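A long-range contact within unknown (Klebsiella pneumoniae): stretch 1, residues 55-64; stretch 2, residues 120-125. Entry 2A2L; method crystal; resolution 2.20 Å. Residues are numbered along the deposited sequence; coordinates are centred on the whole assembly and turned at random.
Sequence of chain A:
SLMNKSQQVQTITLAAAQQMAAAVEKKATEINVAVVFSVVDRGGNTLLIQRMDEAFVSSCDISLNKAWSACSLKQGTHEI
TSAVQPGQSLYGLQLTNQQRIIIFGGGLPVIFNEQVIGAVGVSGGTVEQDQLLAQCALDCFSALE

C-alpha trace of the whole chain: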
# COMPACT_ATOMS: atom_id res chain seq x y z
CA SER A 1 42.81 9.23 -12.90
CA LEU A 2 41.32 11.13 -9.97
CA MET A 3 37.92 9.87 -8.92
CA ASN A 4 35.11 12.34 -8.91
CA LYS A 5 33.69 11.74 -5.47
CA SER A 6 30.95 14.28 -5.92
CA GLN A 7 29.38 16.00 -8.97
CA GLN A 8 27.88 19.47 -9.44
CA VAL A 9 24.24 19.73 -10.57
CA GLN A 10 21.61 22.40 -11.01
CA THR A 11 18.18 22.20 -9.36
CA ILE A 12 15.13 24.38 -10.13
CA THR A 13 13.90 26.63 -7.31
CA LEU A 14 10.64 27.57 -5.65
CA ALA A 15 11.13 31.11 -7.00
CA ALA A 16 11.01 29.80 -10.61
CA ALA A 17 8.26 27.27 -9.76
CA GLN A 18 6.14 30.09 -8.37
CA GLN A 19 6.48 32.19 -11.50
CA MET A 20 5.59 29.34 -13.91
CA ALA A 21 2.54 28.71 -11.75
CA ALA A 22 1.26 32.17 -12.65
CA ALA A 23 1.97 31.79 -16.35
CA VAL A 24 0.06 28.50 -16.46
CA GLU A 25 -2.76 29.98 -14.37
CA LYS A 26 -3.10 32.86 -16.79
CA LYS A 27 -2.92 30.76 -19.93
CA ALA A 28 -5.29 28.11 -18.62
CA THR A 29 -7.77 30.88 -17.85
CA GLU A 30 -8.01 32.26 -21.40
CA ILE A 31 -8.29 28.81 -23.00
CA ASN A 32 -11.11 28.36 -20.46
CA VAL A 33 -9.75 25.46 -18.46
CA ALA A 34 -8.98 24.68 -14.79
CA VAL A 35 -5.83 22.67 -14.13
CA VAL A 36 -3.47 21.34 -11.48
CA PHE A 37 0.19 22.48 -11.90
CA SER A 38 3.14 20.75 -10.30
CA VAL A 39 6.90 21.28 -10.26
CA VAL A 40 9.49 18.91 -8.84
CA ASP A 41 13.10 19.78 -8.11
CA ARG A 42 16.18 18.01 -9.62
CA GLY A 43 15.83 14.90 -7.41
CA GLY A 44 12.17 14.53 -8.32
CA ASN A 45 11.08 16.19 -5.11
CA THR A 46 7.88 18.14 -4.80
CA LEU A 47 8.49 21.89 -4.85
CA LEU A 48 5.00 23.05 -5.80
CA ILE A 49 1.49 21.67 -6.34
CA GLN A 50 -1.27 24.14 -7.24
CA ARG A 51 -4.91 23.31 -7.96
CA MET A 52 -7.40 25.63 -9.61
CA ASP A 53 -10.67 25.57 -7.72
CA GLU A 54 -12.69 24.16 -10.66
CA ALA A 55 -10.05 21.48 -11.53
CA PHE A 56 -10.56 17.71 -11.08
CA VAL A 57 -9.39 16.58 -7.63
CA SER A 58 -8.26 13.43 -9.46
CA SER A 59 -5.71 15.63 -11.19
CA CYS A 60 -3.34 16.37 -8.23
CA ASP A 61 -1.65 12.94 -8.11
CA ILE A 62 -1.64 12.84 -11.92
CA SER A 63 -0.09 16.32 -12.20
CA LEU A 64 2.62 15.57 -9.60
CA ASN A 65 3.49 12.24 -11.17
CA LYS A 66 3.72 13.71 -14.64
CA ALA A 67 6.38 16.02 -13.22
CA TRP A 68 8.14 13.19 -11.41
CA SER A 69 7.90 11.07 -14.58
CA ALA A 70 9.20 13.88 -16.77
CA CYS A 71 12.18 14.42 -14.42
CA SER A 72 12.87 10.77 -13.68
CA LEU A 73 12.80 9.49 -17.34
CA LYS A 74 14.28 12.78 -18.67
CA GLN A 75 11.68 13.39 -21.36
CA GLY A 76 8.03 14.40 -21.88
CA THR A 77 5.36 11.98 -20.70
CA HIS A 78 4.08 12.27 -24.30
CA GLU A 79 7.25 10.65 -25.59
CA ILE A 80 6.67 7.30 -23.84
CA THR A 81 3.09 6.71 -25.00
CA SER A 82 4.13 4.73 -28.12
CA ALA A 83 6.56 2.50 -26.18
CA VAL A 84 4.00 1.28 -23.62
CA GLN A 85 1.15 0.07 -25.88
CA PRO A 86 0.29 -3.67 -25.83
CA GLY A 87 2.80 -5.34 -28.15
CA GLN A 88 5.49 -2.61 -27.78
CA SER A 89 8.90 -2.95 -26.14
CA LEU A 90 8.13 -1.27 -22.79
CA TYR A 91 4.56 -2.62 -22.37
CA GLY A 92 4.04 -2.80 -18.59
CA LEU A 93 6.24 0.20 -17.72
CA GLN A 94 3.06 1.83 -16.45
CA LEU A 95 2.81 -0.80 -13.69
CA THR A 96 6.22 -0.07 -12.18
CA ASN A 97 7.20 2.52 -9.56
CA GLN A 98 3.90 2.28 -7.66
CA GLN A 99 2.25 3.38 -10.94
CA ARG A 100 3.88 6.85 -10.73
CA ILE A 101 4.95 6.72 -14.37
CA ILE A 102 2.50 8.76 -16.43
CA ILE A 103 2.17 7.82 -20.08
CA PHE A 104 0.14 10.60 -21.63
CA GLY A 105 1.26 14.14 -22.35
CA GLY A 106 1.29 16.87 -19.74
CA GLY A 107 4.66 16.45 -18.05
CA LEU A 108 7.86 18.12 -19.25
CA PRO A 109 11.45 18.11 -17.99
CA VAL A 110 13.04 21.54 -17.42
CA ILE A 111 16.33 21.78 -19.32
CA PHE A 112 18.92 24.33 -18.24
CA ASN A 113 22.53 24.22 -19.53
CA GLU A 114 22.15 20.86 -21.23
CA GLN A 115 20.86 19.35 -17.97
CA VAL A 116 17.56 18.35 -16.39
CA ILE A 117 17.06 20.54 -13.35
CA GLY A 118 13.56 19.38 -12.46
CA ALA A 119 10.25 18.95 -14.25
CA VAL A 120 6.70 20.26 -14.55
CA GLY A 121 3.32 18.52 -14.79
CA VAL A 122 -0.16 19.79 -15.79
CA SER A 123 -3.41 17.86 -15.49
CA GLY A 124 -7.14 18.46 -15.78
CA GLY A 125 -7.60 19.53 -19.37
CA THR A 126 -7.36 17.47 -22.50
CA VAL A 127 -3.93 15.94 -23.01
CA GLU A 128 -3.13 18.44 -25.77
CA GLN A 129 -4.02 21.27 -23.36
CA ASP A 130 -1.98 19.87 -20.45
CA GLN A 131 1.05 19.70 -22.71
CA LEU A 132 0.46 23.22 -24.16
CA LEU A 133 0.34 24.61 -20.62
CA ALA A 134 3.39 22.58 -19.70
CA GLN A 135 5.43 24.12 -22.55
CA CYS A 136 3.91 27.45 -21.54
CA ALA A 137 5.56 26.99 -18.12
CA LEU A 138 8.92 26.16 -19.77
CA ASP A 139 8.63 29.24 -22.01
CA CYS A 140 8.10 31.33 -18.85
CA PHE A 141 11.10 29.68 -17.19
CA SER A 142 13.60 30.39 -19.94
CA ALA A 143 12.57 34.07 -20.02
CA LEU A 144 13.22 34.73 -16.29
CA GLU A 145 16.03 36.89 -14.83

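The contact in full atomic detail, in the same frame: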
# COMPACT_ATOMS: atom_id res chain seq x y z
N ALA A 55 -10.75 22.66 -11.00
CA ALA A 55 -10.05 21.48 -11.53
C ALA A 55 -10.45 20.16 -10.85
O ALA A 55 -10.95 20.15 -9.71
CB ALA A 55 -8.55 21.69 -11.48
N PHE A 56 -10.22 19.05 -11.56
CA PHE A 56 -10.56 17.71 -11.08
C PHE A 56 -9.64 17.41 -9.91
O PHE A 56 -8.42 17.57 -10.04
CB PHE A 56 -10.37 16.63 -12.17
CG PHE A 56 -11.23 16.80 -13.41
CD1 PHE A 56 -12.52 17.37 -13.33
CD2 PHE A 56 -10.77 16.39 -14.64
CE1 PHE A 56 -13.31 17.53 -14.47
CE2 PHE A 56 -11.55 16.55 -15.80
CZ PHE A 56 -12.82 17.13 -15.71
N VAL A 57 -10.21 17.00 -8.78
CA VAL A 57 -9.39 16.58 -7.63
C VAL A 57 -8.54 15.35 -7.96
O VAL A 57 -7.41 15.20 -7.45
CB VAL A 57 -10.22 16.40 -6.27
CG1 VAL A 57 -10.84 17.73 -5.82
CG2 VAL A 57 -11.30 15.34 -6.40
N SER A 58 -9.04 14.52 -8.87
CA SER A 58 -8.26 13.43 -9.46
C SER A 58 -6.95 13.88 -10.08
O SER A 58 -6.03 13.08 -10.23
CB SER A 58 -9.08 12.71 -10.53
OG SER A 58 -10.26 13.43 -10.82
N SER A 59 -6.86 15.15 -10.45
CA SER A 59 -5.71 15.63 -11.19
C SER A 59 -4.46 16.04 -10.38
O SER A 59 -3.46 16.38 -10.97
CB SER A 59 -6.11 16.74 -12.18
OG SER A 59 -7.06 16.28 -13.13
N CYS A 60 -4.52 16.03 -9.05
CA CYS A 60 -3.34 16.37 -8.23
C CYS A 60 -2.23 15.33 -8.23
O CYS A 60 -1.07 15.70 -8.39
CB CYS A 60 -3.68 16.71 -6.77
SG CYS A 60 -5.28 17.41 -6.46
N ASP A 61 -2.58 14.07 -7.99
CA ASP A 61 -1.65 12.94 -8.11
C ASP A 61 -1.10 12.90 -9.54
O ASP A 61 0.12 12.95 -9.76
CB ASP A 61 -2.38 11.60 -7.82
CG ASP A 61 -1.61 10.67 -6.87
OD1 ASP A 61 -0.79 11.18 -6.06
OD2 ASP A 61 -1.82 9.44 -6.94
N ILE A 62 -2.01 12.82 -10.50
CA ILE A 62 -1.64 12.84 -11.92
C ILE A 62 -0.63 13.95 -12.23
O ILE A 62 0.42 13.67 -12.80
CB ILE A 62 -2.85 13.04 -12.87
CG1 ILE A 62 -3.84 11.89 -12.71
CG2 ILE A 62 -2.37 13.14 -14.32
CD1 ILE A 62 -5.22 12.22 -13.26
N SER A 63 -0.95 15.18 -11.86
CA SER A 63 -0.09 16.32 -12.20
C SER A 63 1.29 16.23 -11.57
O SER A 63 2.30 16.43 -12.27
CB SER A 63 -0.76 17.64 -11.81
OG SER A 63 0.23 18.63 -11.55
N LEU A 64 1.34 15.91 -10.28
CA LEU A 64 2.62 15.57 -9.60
C LEU A 64 3.39 14.46 -10.31
O LEU A 64 4.56 14.61 -10.63
CB LEU A 64 2.40 15.21 -8.12
CG LEU A 64 3.64 14.99 -7.26
CD1 LEU A 64 4.48 16.26 -7.18
CD2 LEU A 64 3.32 14.43 -5.85
N VAL A 120 8.04 19.74 -14.80
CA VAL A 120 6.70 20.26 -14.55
C VAL A 120 5.66 19.23 -14.98
O VAL A 120 5.97 18.29 -15.71
CB VAL A 120 6.45 21.64 -15.29
CG1 VAL A 120 7.53 22.68 -14.93
CG2 VAL A 120 6.38 21.46 -16.82
N GLY A 121 4.44 19.41 -14.50
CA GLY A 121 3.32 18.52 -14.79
C GLY A 121 2.02 19.32 -14.73
O GLY A 121 1.80 20.09 -13.80
N VAL A 122 1.16 19.14 -15.74
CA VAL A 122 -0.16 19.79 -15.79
C VAL A 122 -1.22 18.71 -16.01
O VAL A 122 -1.02 17.77 -16.77
CB VAL A 122 -0.23 20.85 -16.93
CG1 VAL A 122 -1.65 21.38 -17.13
CG2 VAL A 122 0.67 22.02 -16.63
N SER A 123 -2.34 18.83 -15.32
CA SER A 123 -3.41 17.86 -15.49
C SER A 123 -4.75 18.55 -15.32
O SER A 123 -4.84 19.52 -14.58
CB SER A 123 -3.28 16.71 -14.51
OG SER A 123 -4.26 15.72 -14.74
N GLY A 124 -5.76 18.05 -16.02
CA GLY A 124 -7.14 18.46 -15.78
C GLY A 124 -7.78 19.10 -17.00
O GLY A 124 -8.95 19.49 -16.98
N GLY A 125 -7.01 19.23 -18.08
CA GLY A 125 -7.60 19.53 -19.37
C GLY A 125 -7.65 18.26 -20.19
O GLY A 125 -7.48 17.17 -19.65
O HOH W 1 -10.10 20.28 -14.78

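The start of a helix packs against the end of a beta strand through small residues, serines and glycines, in a close and largely buried contact with few polar links.

The helix, which includes residues 60-64, runs nearly antiparallel to strand 120-123, with an angle of 150° between their directions. The axes come within 6.6 Å. The closest backbone pair is Ser63 and Gly121, whose CA atoms are 4.8 Å apart. The two stretches together bury 316 Å².

Gly121 makes this approach possible. A CB here would point toward the helix and lie 2.0 Å from Ser63 O, which is a clash. With only hydrogens on the CA, the strand instead makes a CA-H...O contact, Gly121 CA to Ser63 O at 3.4 Å. The carbonyl of the same glycine is also used. Ser63 OG lies 3.1 Å from Gly121 O, at hydrogen-bonding distance, but its one proton has another acceptor within reach. The chi1 of Ser63 is t. Its CA-to-CB bond points sideways to the strand.

Ser123 has the largest area covered by the other stretch, 84 Å². Its CA-to-CB bond points toward stretch 1; chi1 is t. It meets three residues of stretch 1. Ser123 CB packs on Ser63 CB at 3.8 Å. Ser123 OG touches Ile62 CG2 at 3.2 Å, a tight contact between a hydroxyl and a methyl group. Ser123 OG is also 3.3 Å from Ser59 OG, at best a weak hydrogen bond. Serine is small enough to fit among these neighbours. Val120 and Val122 alternate with Gly121 and Ser123 along the strand, and their CA-to-CB bonds point away from the helix.

Beyond the strand, Gly124 meets the start of stretch 1. Its CA is 3.4 Å from Ser59 OG. At phi 119° and psi -2°, a CB would be jammed against the preceding carbonyl oxygen, so this backbone conformation itself calls for glycine.

Phe56 begins a type I beta turn that ends at Ser59. Ser59 N donates a hydrogen bond to Phe56 O at 2.9 Å, which closes the turn. Ser63 N donates to Ser59 O at 2.9 Å, a helical i to i+4 bond. The CA-to-CB bond of Phe56 points toward stretch 2; chi1 is m. Its ring approaches obliquely, with Phe56 CE2 4.1 Å from Gly124 O. Water 1 bridges the backbones nearby: it donates to Gly124 O at 2.6 Å from its own O and weakly accepts from Phe56 N at 3.4 Å.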